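Local structure of cytochrome P450 268A2 Cyp268A2 (Mycobacterium marinum, 6BLD) at residues I14-R19 / S31-L36; P46-A51 / L87-P92; N136-V141 / L390-D395. The protein is a bacterial cytochrome P450, a mainly helical protein that holds protoporphyrin IX with its iron inside the fold, next to a ligand pocket. One frame throughout, in Å; residues are numbered along the deposited sequence.

Contact 1. Residues I14-R19 / S31-L36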
ATOM      1  N   ILE A  14       1.765  26.165   0.008  1.00 23.89           N
ATOM      2  CA  ILE A  14       1.678  25.033  -0.906  1.00 23.10           C
ATOM      3  C   ILE A  14       0.398  24.253  -0.638  1.00 22.24           C
ATOM      4  O   ILE A  14       0.066  23.943   0.514  1.00 22.11           O
ATOM      5  CB  ILE A  14       2.917  24.135  -0.769  1.00 23.32           C
ATOM      6  CG1 ILE A  14       4.190  24.927  -1.082  1.00 24.98           C
ATOM      7  CG2 ILE A  14       2.803  22.921  -1.678  1.00 22.76           C
ATOM      8  CD1 ILE A  14       4.120  25.725  -2.364  1.00 26.26           C
ATOM      9  N   ASP A  15      -0.325  23.927  -1.706  1.00 21.65           N
ATOM     10  CA  ASP A  15      -1.576  23.189  -1.607  1.00 20.79           C
ATOM     11  C   ASP A  15      -1.291  21.691  -1.619  1.00 19.65           C
ATOM     12  O   ASP A  15      -0.766  21.161  -2.605  1.00 19.49           O
ATOM     13  CB  ASP A  15      -2.512  23.571  -2.754  1.00 21.47           C
ATOM     14  CG  ASP A  15      -3.720  22.661  -2.856  1.00 21.30           C
ATOM     15  OD1 ASP A  15      -4.180  22.145  -1.813  1.00 20.90           O
ATOM     16  OD2 ASP A  15      -4.214  22.463  -3.985  1.00 21.83           O
ATOM     17  N   LEU A  16      -1.640  21.015  -0.524  1.00 18.75           N
ATOM     18  CA  LEU A  16      -1.551  19.562  -0.430  1.00 18.19           C
ATOM     19  C   LEU A  16      -2.885  18.922  -0.069  1.00 18.59           C
ATOM     20  O   LEU A  16      -2.914  17.735   0.283  1.00 18.38           O
ATOM     21  CB  LEU A  16      -0.496  19.148   0.601  1.00 17.10           C
ATOM     22  CG  LEU A  16       0.934  19.660   0.443  1.00 17.68           C
ATOM     23  CD1 LEU A  16       1.805  19.096   1.554  1.00 17.43           C
ATOM     24  CD2 LEU A  16       1.497  19.291  -0.918  1.00 17.64           C
ATOM     25  N   SER A  17      -3.989  19.668  -0.145  1.00 19.62           N
ATOM     26  CA  SER A  17      -5.270  19.203   0.366  1.00 19.72           C
ATOM     27  C   SER A  17      -6.386  19.153  -0.666  1.00 20.34           C
ATOM     28  O   SER A  17      -7.378  18.452  -0.433  1.00 20.06           O
ATOM     29  CB  SER A  17      -5.732  20.092   1.532  1.00 19.96           C
ATOM     30  OG  SER A  17      -4.641  20.461   2.357  1.00 20.04           O
ATOM     31  N   SER A  18      -6.267  19.866  -1.783  1.00 21.60           N
ATOM     32  CA  SER A  18      -7.369  19.968  -2.725  1.00 23.26           C
ATOM     33  C   SER A  18      -7.526  18.681  -3.532  1.00 24.00           C
ATOM     34  O   SER A  18      -6.597  17.880  -3.668  1.00 23.42           O
ATOM     35  CB  SER A  18      -7.162  21.152  -3.671  1.00 24.60           C
ATOM     36  OG  SER A  18      -6.189  20.855  -4.657  1.00 25.06           O
ATOM     37  N   ARG A  19      -8.733  18.495  -4.071  1.00 24.98           N
ATOM     38  CA  ARG A  19      -8.994  17.350  -4.938  1.00 25.59           C
ATOM     39  C   ARG A  19      -8.177  17.433  -6.221  1.00 24.91           C
ATOM     40  O   ARG A  19      -7.693  16.412  -6.723  1.00 24.32           O
ATOM     41  CB  ARG A  19     -10.487  17.274  -5.262  1.00 27.73           C
ATOM     42  CG  ARG A  19     -11.322  16.527  -4.238  1.00 29.36           C
ATOM     43  CD  ARG A  19     -10.625  15.262  -3.772  1.00 30.63           C
ATOM     44  NE  ARG A  19     -11.284  14.672  -2.610  1.00 32.21           N
ATOM     45  CZ  ARG A  19     -12.195  13.708  -2.680  1.00 33.57           C
ATOM     46  NH1 ARG A  19     -12.554  13.218  -3.859  1.00 34.36           N
ATOM     47  NH2 ARG A  19     -12.744  13.228  -1.571  1.00 33.76           N
ATOM     48  N   SER A  31       6.873  18.751  -7.701  1.00 24.36           N
ATOM     49  CA  SER A  31       7.310  20.143  -7.670  1.00 25.25           C
ATOM     50  C   SER A  31       6.836  20.845  -6.404  1.00 23.92           C
ATOM     51  O   SER A  31       7.515  21.749  -5.903  1.00 23.70           O
ATOM     52  CB  SER A  31       6.810  20.881  -8.913  1.00 27.33           C
ATOM     53  OG  SER A  31       5.461  20.553  -9.192  1.00 28.61           O
ATOM     54  N   SER A  32       5.679  20.443  -5.872  1.00 22.77           N
ATOM     55  CA  SER A  32       5.241  20.946  -4.576  1.00 22.21           C
ATOM     56  C   SER A  32       6.025  20.301  -3.439  1.00 21.20           C
ATOM     57  O   SER A  32       6.431  20.986  -2.494  1.00 21.76           O
ATOM     58  CB  SER A  32       3.742  20.701  -4.396  1.00 21.53           C
ATOM     59  OG  SER A  32       2.981  21.558  -5.229  1.00 22.31           O
ATOM     60  N   PHE A  33       6.247  18.985  -3.519  1.00 19.84           N
ATOM     61  CA  PHE A  33       7.047  18.302  -2.509  1.00 19.58           C
ATOM     62  C   PHE A  33       8.491  18.788  -2.514  1.00 20.24           C
ATOM     63  O   PHE A  33       9.140  18.818  -1.462  1.00 20.01           O
ATOM     64  CB  PHE A  33       7.003  16.790  -2.738  1.00 19.36           C
ATOM     65  CG  PHE A  33       5.663  16.171  -2.462  1.00 19.45           C
ATOM     66  CD1 PHE A  33       4.948  16.510  -1.325  1.00 19.47           C
ATOM     67  CD2 PHE A  33       5.120  15.244  -3.337  1.00 19.67           C
ATOM     68  CE1 PHE A  33       3.715  15.939  -1.068  1.00 19.00           C
ATOM     69  CE2 PHE A  33       3.887  14.669  -3.086  1.00 19.47           C
ATOM     70  CZ  PHE A  33       3.184  15.019  -1.950  1.00 18.97           C
ATOM     71  N   SER A  34       9.009  19.174  -3.682  1.00 21.12           N
ATOM     72  CA  SER A  34      10.401  19.606  -3.772  1.00 22.45           C
ATOM     73  C   SER A  34      10.622  20.918  -3.029  1.00 23.02           C
ATOM     74  O   SER A  34      11.590  21.055  -2.270  1.00 22.85           O
ATOM     75  CB  SER A  34      10.814  19.741  -5.238  1.00 23.57           C
ATOM     76  OG  SER A  34      12.174  20.126  -5.348  1.00 25.33           O
ATOM     77  N   GLU A  35       9.735  21.897  -3.237  1.00 23.54           N
ATOM     78  CA  GLU A  35       9.888  23.184  -2.564  1.00 25.02           C
ATOM     79  C   GLU A  35       9.741  23.037  -1.057  1.00 23.71           C
ATOM     80  O   GLU A  35      10.472  23.673  -0.288  1.00 24.03           O
ATOM     81  CB  GLU A  35       8.875  24.194  -3.102  1.00 27.26           C
ATOM     82  CG  GLU A  35       8.834  25.492  -2.301  1.00 29.97           C
ATOM     83  CD  GLU A  35       7.930  26.542  -2.917  1.00 32.84           C
ATOM     84  OE1 GLU A  35       7.512  27.470  -2.189  1.00 34.24           O
ATOM     85  OE2 GLU A  35       7.638  26.444  -4.125  1.00 33.77           O
ATOM     86  N   LEU A  36       8.795  22.207  -0.613  1.00 23.09           N
ATOM     87  CA  LEU A  36       8.636  21.964   0.816  1.00 23.14           C
ATOM     88  C   LEU A  36       9.878  21.299   1.397  1.00 22.79           C
ATOM     89  O   LEU A  36      10.421  21.755   2.408  1.00 19.21           O
ATOM     90  CB  LEU A  36       7.394  21.111   1.067  1.00 23.00           C
ATOM     91  CG  LEU A  36       6.053  21.795   0.793  1.00 18.13           C
ATOM     92  CD1 LEU A  36       4.907  20.822   1.005  1.00 17.30           C
ATOM     93  CD2 LEU A  36       5.886  23.025   1.671  1.00 22.96           C
TER
HETATM   94  O   HOH W   1       0.531  22.417  -4.728  1.00 19.00           O
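Ile14 lies against the flank of helix 26-39 and touches Ser32, Glu35 and Leu36. Its CB stands 4.0 Å from Leu36 CD2. From there the side chain forks: CG2, anti to the backbone N, goes to the Ser32 side and comes 3.6 Å from Ser32 CB, while CG1, anti to the carbonyl carbon (chi1 -59°), meets Leu36 CD2 at 3.8 Å, the two side chains sliding past each other in opposite directions. At the tip, CD1 lies 3.8 Å from Glu35 OE1, a methyl against the end of an exposed carboxylate.

Two residues on, the buried Leu16 and Leu36 reach toward each other tip to tip, CD1 to CD1 at 3.6 Å. The other methyl of Leu16, CD2, approaches the Phe33 ring obliquely, 4.0 Å from CE1. No direct hydrogen bond joins the two segments; a water does, bonding to Ser32 OG and donating to Asp15 O. Asp15 itself shapes the loop: Ser17 N meets OD1 from above the carboxylate plane, in an Asx turn, while Ser18 N and Ser18 OG use the syn lone pairs of OD1 and OD2.

Ser18 then caps helix 19-23 through Phe21 N. Phe21 touches Leu16 and Ser32, strands 42-45 and 61-64 touch Leu16 through His45 and Ala63, and Phe33 meets the ring of Phe335 in strand 331-335.

Contact 2. Residues P46-A51 / L87-P92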
ATOM      1  N   PRO A  46      -4.281  22.808   5.874  1.00 19.31           N
ATOM      2  CA  PRO A  46      -5.670  22.496   6.238  1.00 19.00           C
ATOM      3  C   PRO A  46      -6.018  21.064   5.870  1.00 18.74           C
ATOM      4  O   PRO A  46      -5.314  20.437   5.065  1.00 18.21           O
ATOM      5  CB  PRO A  46      -6.484  23.500   5.409  1.00 19.44           C
ATOM      6  CG  PRO A  46      -5.615  23.802   4.240  1.00 19.92           C
ATOM      7  CD  PRO A  46      -4.207  23.774   4.763  1.00 19.73           C
ATOM      8  N   PRO A  47      -7.094  20.511   6.431  1.00 18.81           N
ATOM      9  CA  PRO A  47      -7.445  19.113   6.144  1.00 17.98           C
ATOM     10  C   PRO A  47      -7.782  18.900   4.675  1.00 17.54           C
ATOM     11  O   PRO A  47      -8.006  19.839   3.909  1.00 17.81           O
ATOM     12  CB  PRO A  47      -8.665  18.858   7.039  1.00 17.94           C
ATOM     13  CG  PRO A  47      -8.601  19.916   8.094  1.00 18.59           C
ATOM     14  CD  PRO A  47      -8.002  21.112   7.424  1.00 18.99           C
ATOM     15  N   VAL A  48      -7.813  17.622   4.287  1.00 17.44           N
ATOM     16  CA  VAL A  48      -8.132  17.258   2.909  1.00 18.49           C
ATOM     17  C   VAL A  48      -9.507  17.796   2.544  1.00 20.09           C
ATOM     18  O   VAL A  48     -10.494  17.562   3.253  1.00 19.96           O
ATOM     19  CB  VAL A  48      -8.061  15.734   2.730  1.00 18.74           C
ATOM     20  CG1 VAL A  48      -8.613  15.328   1.372  1.00 18.95           C
ATOM     21  CG2 VAL A  48      -6.634  15.245   2.897  1.00 18.50           C
ATOM     22  N   GLU A  49      -9.575  18.526   1.434  1.00 21.47           N
ATOM     23  CA  GLU A  49     -10.816  19.153   1.006  1.00 23.19           C
ATOM     24  C   GLU A  49     -11.762  18.128   0.393  1.00 23.13           C
ATOM     25  O   GLU A  49     -11.336  17.121  -0.182  1.00 21.74           O
ATOM     26  CB  GLU A  49     -10.533  20.265  -0.005  1.00 24.65           C
ATOM     27  CG  GLU A  49      -9.603  21.350   0.515  1.00 25.95           C
ATOM     28  CD  GLU A  49      -9.292  22.403  -0.531  1.00 27.89           C
ATOM     29  OE1 GLU A  49      -9.701  22.227  -1.698  1.00 28.48           O
ATOM     30  OE2 GLU A  49      -8.638  23.408  -0.184  1.00 28.98           O
ATOM     31  N   ASP A  50     -13.063  18.402   0.520  1.00 24.13           N
ATOM     32  CA  ASP A  50     -14.112  17.543  -0.032  1.00 24.88           C
ATOM     33  C   ASP A  50     -13.949  16.102   0.446  1.00 23.45           C
ATOM     34  O   ASP A  50     -14.122  15.146  -0.314  1.00 23.25           O
ATOM     35  CB  ASP A  50     -14.132  17.614  -1.560  1.00 26.64           C
ATOM     36  CG  ASP A  50     -14.405  19.016  -2.074  1.00 29.08           C
ATOM     37  OD1 ASP A  50     -15.246  19.717  -1.471  1.00 30.10           O
ATOM     38  OD2 ASP A  50     -13.782  19.416  -3.080  1.00 30.03           O
ATOM     39  N   ALA A  51     -13.607  15.949   1.723  1.00 23.03           N
ATOM     40  CA  ALA A  51     -13.332  14.635   2.279  1.00 22.87           C
ATOM     41  C   ALA A  51     -14.618  13.814   2.383  1.00 23.18           C
ATOM     42  O   ALA A  51     -15.732  14.330   2.267  1.00 23.77           O
ATOM     43  CB  ALA A  51     -12.671  14.766   3.650  1.00 22.74           C
ATOM     44  N   LEU A  87      -5.148   7.179   8.371  1.00 12.85           N
ATOM     45  CA  LEU A  87      -5.438   7.616   7.012  1.00 12.91           C
ATOM     46  C   LEU A  87      -5.318   9.131   6.891  1.00 13.48           C
ATOM     47  O   LEU A  87      -5.656   9.874   7.818  1.00 14.20           O
ATOM     48  CB  LEU A  87      -6.836   7.160   6.590  1.00 13.04           C
ATOM     49  CG  LEU A  87      -6.983   5.657   6.329  1.00 13.22           C
ATOM     50  CD1 LEU A  87      -8.269   5.356   5.571  1.00 13.02           C
ATOM     51  CD2 LEU A  87      -5.777   5.108   5.579  1.00 13.46           C
ATOM     52  N   PHE A  88      -4.823   9.577   5.734  1.00 13.69           N
ATOM     53  CA  PHE A  88      -4.654  11.004   5.465  1.00 14.57           C
ATOM     54  C   PHE A  88      -6.002  11.717   5.451  1.00 15.22           C
ATOM     55  O   PHE A  88      -6.220  12.685   6.191  1.00 15.55           O
ATOM     56  CB  PHE A  88      -3.921  11.179   4.131  1.00 14.94           C
ATOM     57  CG  PHE A  88      -3.642  12.611   3.753  1.00 15.83           C
ATOM     58  CD1 PHE A  88      -3.518  13.599   4.717  1.00 16.36           C
ATOM     59  CD2 PHE A  88      -3.484  12.962   2.420  1.00 16.15           C
ATOM     60  CE1 PHE A  88      -3.258  14.908   4.358  1.00 16.74           C
ATOM     61  CE2 PHE A  88      -3.221  14.269   2.056  1.00 16.58           C
ATOM     62  CZ  PHE A  88      -3.108  15.243   3.027  1.00 16.89           C
ATOM     63  N   GLU A  89      -6.917  11.251   4.609  1.00 15.22           N
ATOM     64  CA  GLU A  89      -8.241  11.843   4.513  1.00 15.63           C
ATOM     65  C   GLU A  89      -9.119  11.390   5.674  1.00 15.69           C
ATOM     66  O   GLU A  89      -8.992  10.271   6.179  1.00 15.09           O
ATOM     67  CB  GLU A  89      -8.891  11.461   3.182  1.00 15.63           C
ATOM     68  CG  GLU A  89     -10.202  12.164   2.893  1.00 16.28           C
ATOM     69  CD  GLU A  89     -10.773  11.778   1.547  1.00 16.95           C
ATOM     70  OE1 GLU A  89      -9.980  11.479   0.629  1.00 17.02           O
ATOM     71  OE2 GLU A  89     -12.013  11.767   1.407  1.00 17.52           O
ATOM     72  N   ASN A  90     -10.011  12.282   6.103  1.00 16.42           N
ATOM     73  CA  ASN A  90     -10.973  11.950   7.145  1.00 16.76           C
ATOM     74  C   ASN A  90     -12.008  10.973   6.596  1.00 16.64           C
ATOM     75  O   ASN A  90     -12.691  11.268   5.609  1.00 16.78           O
ATOM     76  CB  ASN A  90     -11.648  13.217   7.665  1.00 18.26           C
ATOM     77  CG  ASN A  90     -10.766  13.994   8.624  1.00 19.48           C
ATOM     78  OD1 ASN A  90      -9.988  13.413   9.381  1.00 20.05           O
ATOM     79  ND2 ASN A  90     -10.882  15.318   8.595  1.00 20.01           N
ATOM     80  N   VAL A  91     -12.125   9.816   7.240  1.00 16.36           N
ATOM     81  CA  VAL A  91     -13.009   8.739   6.798  1.00 16.28           C
ATOM     82  C   VAL A  91     -13.989   8.431   7.926  1.00 16.01           C
ATOM     83  O   VAL A  91     -13.590   8.444   9.100  1.00 15.97           O
ATOM     84  CB  VAL A  91     -12.197   7.496   6.395  1.00 16.39           C
ATOM     85  CG1 VAL A  91     -13.108   6.330   6.032  1.00 16.76           C
ATOM     86  CG2 VAL A  91     -11.257   7.827   5.242  1.00 16.38           C
ATOM     87  N   PRO A  92     -15.268   8.181   7.631  1.00 16.19           N
ATOM     88  CA  PRO A  92     -16.225   7.846   8.696  1.00 16.50           C
ATOM     89  C   PRO A  92     -15.737   6.696   9.569  1.00 15.59           C
ATOM     90  O   PRO A  92     -15.144   5.729   9.087  1.00 16.00           O
ATOM     91  CB  PRO A  92     -17.490   7.468   7.920  1.00 16.98           C
ATOM     92  CG  PRO A  92     -17.402   8.272   6.669  1.00 16.99           C
ATOM     93  CD  PRO A  92     -15.934   8.359   6.328  1.00 16.62           C
TER
HETATM   94  O   HOH W   2      -9.890  15.179   5.591  1.00 17.78           O
HETATM   95  O   HOH W   3      -7.109  15.563   6.441  1.00 18.97           O
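Val48 and Glu89 come nearest in the backbone, 5.6 Å from CA to CA, with Ala51 and Asn90 at 6.0 Å between CA atoms, yet these two loops share no direct hydrogen bond. Two waters link the backbones instead: one accepts from Val48 N and donates to Phe88 O, and a second accepts from Asn90 N and donates weakly to Val48 O.

Val48 carries the apolar part. Its CG2 sits over the centre of the Phe88 ring, 3.5 Å from the centroid and 12° off the normal, a CH-pi contact. Its CG1 lies 3.9 Å from Glu89 CG, where the two side chains cross at about a right angle. Glu89 CG also packs on Ala51 CB at 3.7 Å, and the extended chain carries OE2 on to 3.3 Å from Ala51 CA.

The buried Glu89 carboxylate is well satisfied: OE1 accepts from Trp190 NE1 and Asn407 ND2, OE2 from Leu52 N. Phe61 and Phe335 meet the Phe88 ring edge-to-face.

The contact joins the loop between strands 42-45 and 61-64, at the sheet's edge, to the region between helices B and C that helps wall the active-site pocket in cytochromes P450; here the Glu89 side chain is about 9 Å from the bound (3E,5E)-6,10-dimethylundeca-3,5,9-trien-2-one.

Contact 3. Residues N136-V141 / L390-D395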
ATOM      1  N   ASN A 136       2.253 -19.817  -9.833  1.00 30.22           N
ATOM      2  CA  ASN A 136       1.163 -18.911 -10.182  1.00 29.92           C
ATOM      3  C   ASN A 136       1.629 -17.842 -11.163  1.00 29.82           C
ATOM      4  O   ASN A 136       0.904 -17.495 -12.103  1.00 30.12           O
ATOM      5  CB  ASN A 136       0.585 -18.269  -8.921  1.00 29.01           C
ATOM      6  CG  ASN A 136      -0.453 -19.144  -8.245  1.00 29.46           C
ATOM      7  OD1 ASN A 136      -1.141 -19.926  -8.900  1.00 30.59           O
ATOM      8  ND2 ASN A 136      -0.577 -19.010  -6.928  1.00 28.68           N
ATOM      9  N   ALA A 137       2.840 -17.314 -10.966  1.00 30.04           N
ATOM     10  CA  ALA A 137       3.362 -16.292 -11.869  1.00 30.77           C
ATOM     11  C   ALA A 137       3.536 -16.835 -13.281  1.00 32.33           C
ATOM     12  O   ALA A 137       3.244 -16.141 -14.262  1.00 31.95           O
ATOM     13  CB  ALA A 137       4.689 -15.750 -11.338  1.00 30.92           C
ATOM     14  N   LYS A 138       4.007 -18.075 -13.405  1.00 33.26           N
ATOM     15  CA  LYS A 138       4.197 -18.664 -14.726  1.00 34.22           C
ATOM     16  C   LYS A 138       2.871 -18.835 -15.459  1.00 33.06           C
ATOM     17  O   LYS A 138       2.768 -18.519 -16.650  1.00 32.95           O
ATOM     18  CB  LYS A 138       4.902 -20.010 -14.586  1.00 36.40           C
ATOM     19  CG  LYS A 138       5.880 -20.330 -15.682  1.00 39.29           C
ATOM     20  CD  LYS A 138       6.796 -21.459 -15.265  1.00 43.01           C
ATOM     21  CE  LYS A 138       8.225 -21.013 -15.464  1.00 45.15           C
ATOM     22  NZ  LYS A 138       8.429 -20.710 -16.923  1.00 48.90           N
ATOM     23  N   GLY A 139       1.854 -19.357 -14.772  1.00 32.64           N
ATOM     24  CA  GLY A 139       0.562 -19.542 -15.407  1.00 33.13           C
ATOM     25  C   GLY A 139      -0.136 -18.238 -15.736  1.00 32.63           C
ATOM     26  O   GLY A 139      -0.867 -18.157 -16.727  1.00 33.39           O
ATOM     27  N   ILE A 140       0.072 -17.206 -14.916  1.00 31.06           N
ATOM     28  CA  ILE A 140      -0.558 -15.914 -15.176  1.00 29.52           C
ATOM     29  C   ILE A 140       0.027 -15.281 -16.433  1.00 29.61           C
ATOM     30  O   ILE A 140      -0.706 -14.801 -17.305  1.00 29.31           O
ATOM     31  CB  ILE A 140      -0.414 -14.990 -13.952  1.00 27.17           C
ATOM     32  CG1 ILE A 140      -1.436 -15.374 -12.880  1.00 26.47           C
ATOM     33  CG2 ILE A 140      -0.591 -13.534 -14.350  1.00 26.00           C
ATOM     34  CD1 ILE A 140      -1.028 -14.992 -11.478  1.00 25.23           C
ATOM     35  N   VAL A 141       1.358 -15.275 -16.547  1.00 30.43           N
ATOM     36  CA  VAL A 141       1.991 -14.731 -17.745  1.00 32.31           C
ATOM     37  C   VAL A 141       1.663 -15.588 -18.961  1.00 35.49           C
ATOM     38  O   VAL A 141       1.538 -15.071 -20.079  1.00 35.67           O
ATOM     39  CB  VAL A 141       3.511 -14.599 -17.533  1.00 31.75           C
ATOM     40  CG1 VAL A 141       4.181 -14.031 -18.775  1.00 31.88           C
ATOM     41  CG2 VAL A 141       3.801 -13.719 -16.327  1.00 30.49           C
ATOM     42  N   LEU A 390       9.831 -11.835 -18.263  1.00 43.18           N
ATOM     43  CA  LEU A 390      11.031 -11.862 -19.089  1.00 44.52           C
ATOM     44  C   LEU A 390      11.283 -13.245 -19.679  1.00 45.64           C
ATOM     45  O   LEU A 390      11.912 -13.357 -20.736  1.00 46.41           O
ATOM     46  CB  LEU A 390      12.241 -11.405 -18.274  1.00 44.42           C
ATOM     47  CG  LEU A 390      12.233  -9.943 -17.822  1.00 43.75           C
ATOM     48  CD1 LEU A 390      13.614  -9.515 -17.351  1.00 43.77           C
ATOM     49  CD2 LEU A 390      11.742  -9.037 -18.938  1.00 44.04           C
ATOM     50  N   VAL A 391      10.807 -14.300 -19.017  1.00 46.01           N
ATOM     51  CA  VAL A 391      10.974 -15.649 -19.549  1.00 47.28           C
ATOM     52  C   VAL A 391      10.039 -15.873 -20.732  1.00 47.76           C
ATOM     53  O   VAL A 391      10.450 -16.380 -21.782  1.00 49.01           O
ATOM     54  CB  VAL A 391      10.746 -16.695 -18.442  1.00 47.38           C
ATOM     55  CG1 VAL A 391      10.273 -18.018 -19.036  1.00 48.48           C
ATOM     56  CG2 VAL A 391      12.017 -16.899 -17.634  1.00 47.44           C
ATOM     57  N   GLN A 392       8.773 -15.480 -20.589  1.00 45.42           N
ATOM     58  CA  GLN A 392       7.756 -15.813 -21.579  1.00 45.04           C
ATOM     59  C   GLN A 392       7.555 -14.717 -22.620  1.00 45.17           C
ATOM     60  O   GLN A 392       7.380 -15.020 -23.806  1.00 46.60           O
ATOM     61  CB  GLN A 392       6.427 -16.110 -20.877  1.00 44.03           C
ATOM     62  CG  GLN A 392       6.533 -17.147 -19.770  1.00 43.62           C
ATOM     63  CD  GLN A 392       5.211 -17.831 -19.484  1.00 43.26           C
ATOM     64  OE1 GLN A 392       4.356 -17.945 -20.362  1.00 43.48           O
ATOM     65  NE2 GLN A 392       5.035 -18.289 -18.251  1.00 42.74           N
ATOM     66  N   LEU A 393       7.573 -13.448 -22.205  1.00 43.64           N
ATOM     67  CA  LEU A 393       7.281 -12.317 -23.085  1.00 42.64           C
ATOM     68  C   LEU A 393       8.454 -11.345 -23.075  1.00 41.85           C
ATOM     69  O   LEU A 393       8.377 -10.268 -22.464  1.00 40.88           O
ATOM     70  CB  LEU A 393       5.986 -11.620 -22.669  1.00 40.94           C
ATOM     71  CG  LEU A 393       4.778 -12.556 -22.715  1.00 40.64           C
ATOM     72  CD1 LEU A 393       3.483 -11.831 -22.386  1.00 39.65           C
ATOM     73  CD2 LEU A 393       4.708 -13.197 -24.087  1.00 41.76           C
ATOM     74  N   PRO A 394       9.547 -11.676 -23.769  1.00 41.88           N
ATOM     75  CA  PRO A 394      10.740 -10.814 -23.717  1.00 41.43           C
ATOM     76  C   PRO A 394      10.533  -9.438 -24.325  1.00 41.55           C
ATOM     77  O   PRO A 394      11.293  -8.521 -23.995  1.00 41.57           O
ATOM     78  CB  PRO A 394      11.792 -11.615 -24.502  1.00 42.14           C
ATOM     79  CG  PRO A 394      11.271 -13.015 -24.558  1.00 42.65           C
ATOM     80  CD  PRO A 394       9.777 -12.881 -24.583  1.00 42.58           C
ATOM     81  N   ASP A 395       9.533  -9.255 -25.189  1.00 42.23           N
ATOM     82  CA  ASP A 395       9.308  -7.981 -25.861  1.00 42.81           C
ATOM     83  C   ASP A 395       8.100  -7.232 -25.309  1.00 41.98           C
ATOM     84  O   ASP A 395       7.530  -6.387 -26.007  1.00 42.45           O
ATOM     85  CB  ASP A 395       9.148  -8.198 -27.366  1.00 44.82           C
ATOM     86  CG  ASP A 395      10.127  -9.217 -27.916  1.00 46.54           C
ATOM     87  OD1 ASP A 395      11.321  -9.153 -27.555  1.00 46.65           O
ATOM     88  OD2 ASP A 395       9.703 -10.083 -28.710  1.00 47.77           O
TER
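Gln392 makes the one hydrogen bond between the two segments, its NE2 donating to Lys138 O on helix 123-147 at 2.8 Å. The bond is bent, with 136° at the hydrogen, and the donor approaches the carbonyl at a C=O...N angle of 120°, somewhat tilted from the carbonyl plane. The first torsion sets CG anti to the carbonyl carbon (chi1 -52°), and the extended chain beyond it lays the amide across the helix surface. There NE2 also comes within 3.4 Å of Lys138 CG.

Apolar contact centres on Val141 CG1. This methyl meets the Gln392 stem, 3.7 Å from CB, and the amide carbon CD lies a little farther along. It also lies 4.2 Å from Leu393 CG, just where the chain leaves its helical course, and Leu393 goes on to pack against Leu144 and Arg145.

The charged group is Lys138. Its chain bends near the end, and NZ forms a salt bridge with Glu388 OE1, one turn before Gln392 on helix 375-392; it passes Val391 CG1 at 3.9 Å.

Helices 123-147 and 375-392 match helices D and L of the cytochrome P450 fold, which belong to its conserved four-helix core with E and I. The contact packs the C-terminal end of helix L, and the residue after it, against helix D, far from the chain's centre.

In the fold
Contacts 1 and 2 are neighbours, centres 16 Å apart, and they touch: Ser17 OG bonds to Pro46 O, and the backbones of Ser17 and Glu49 pair. Helix 26-39 leads into strand 42-45, an outermost strand of the five-stranded mixed sheet, and that strand runs into loop 46-51. Both contacts reach Phe335 in strand 331-335 of the sheet. Contact 3 lies about 40 Å from either centre and on the other side of the chain's centre from contact 2. In sequence the three follow in series: contacts 1 and 2 lie within the N-terminal, sheet-bearing part, whereas contact 3 joins two helices of the helical core through segments separated by 248 residues.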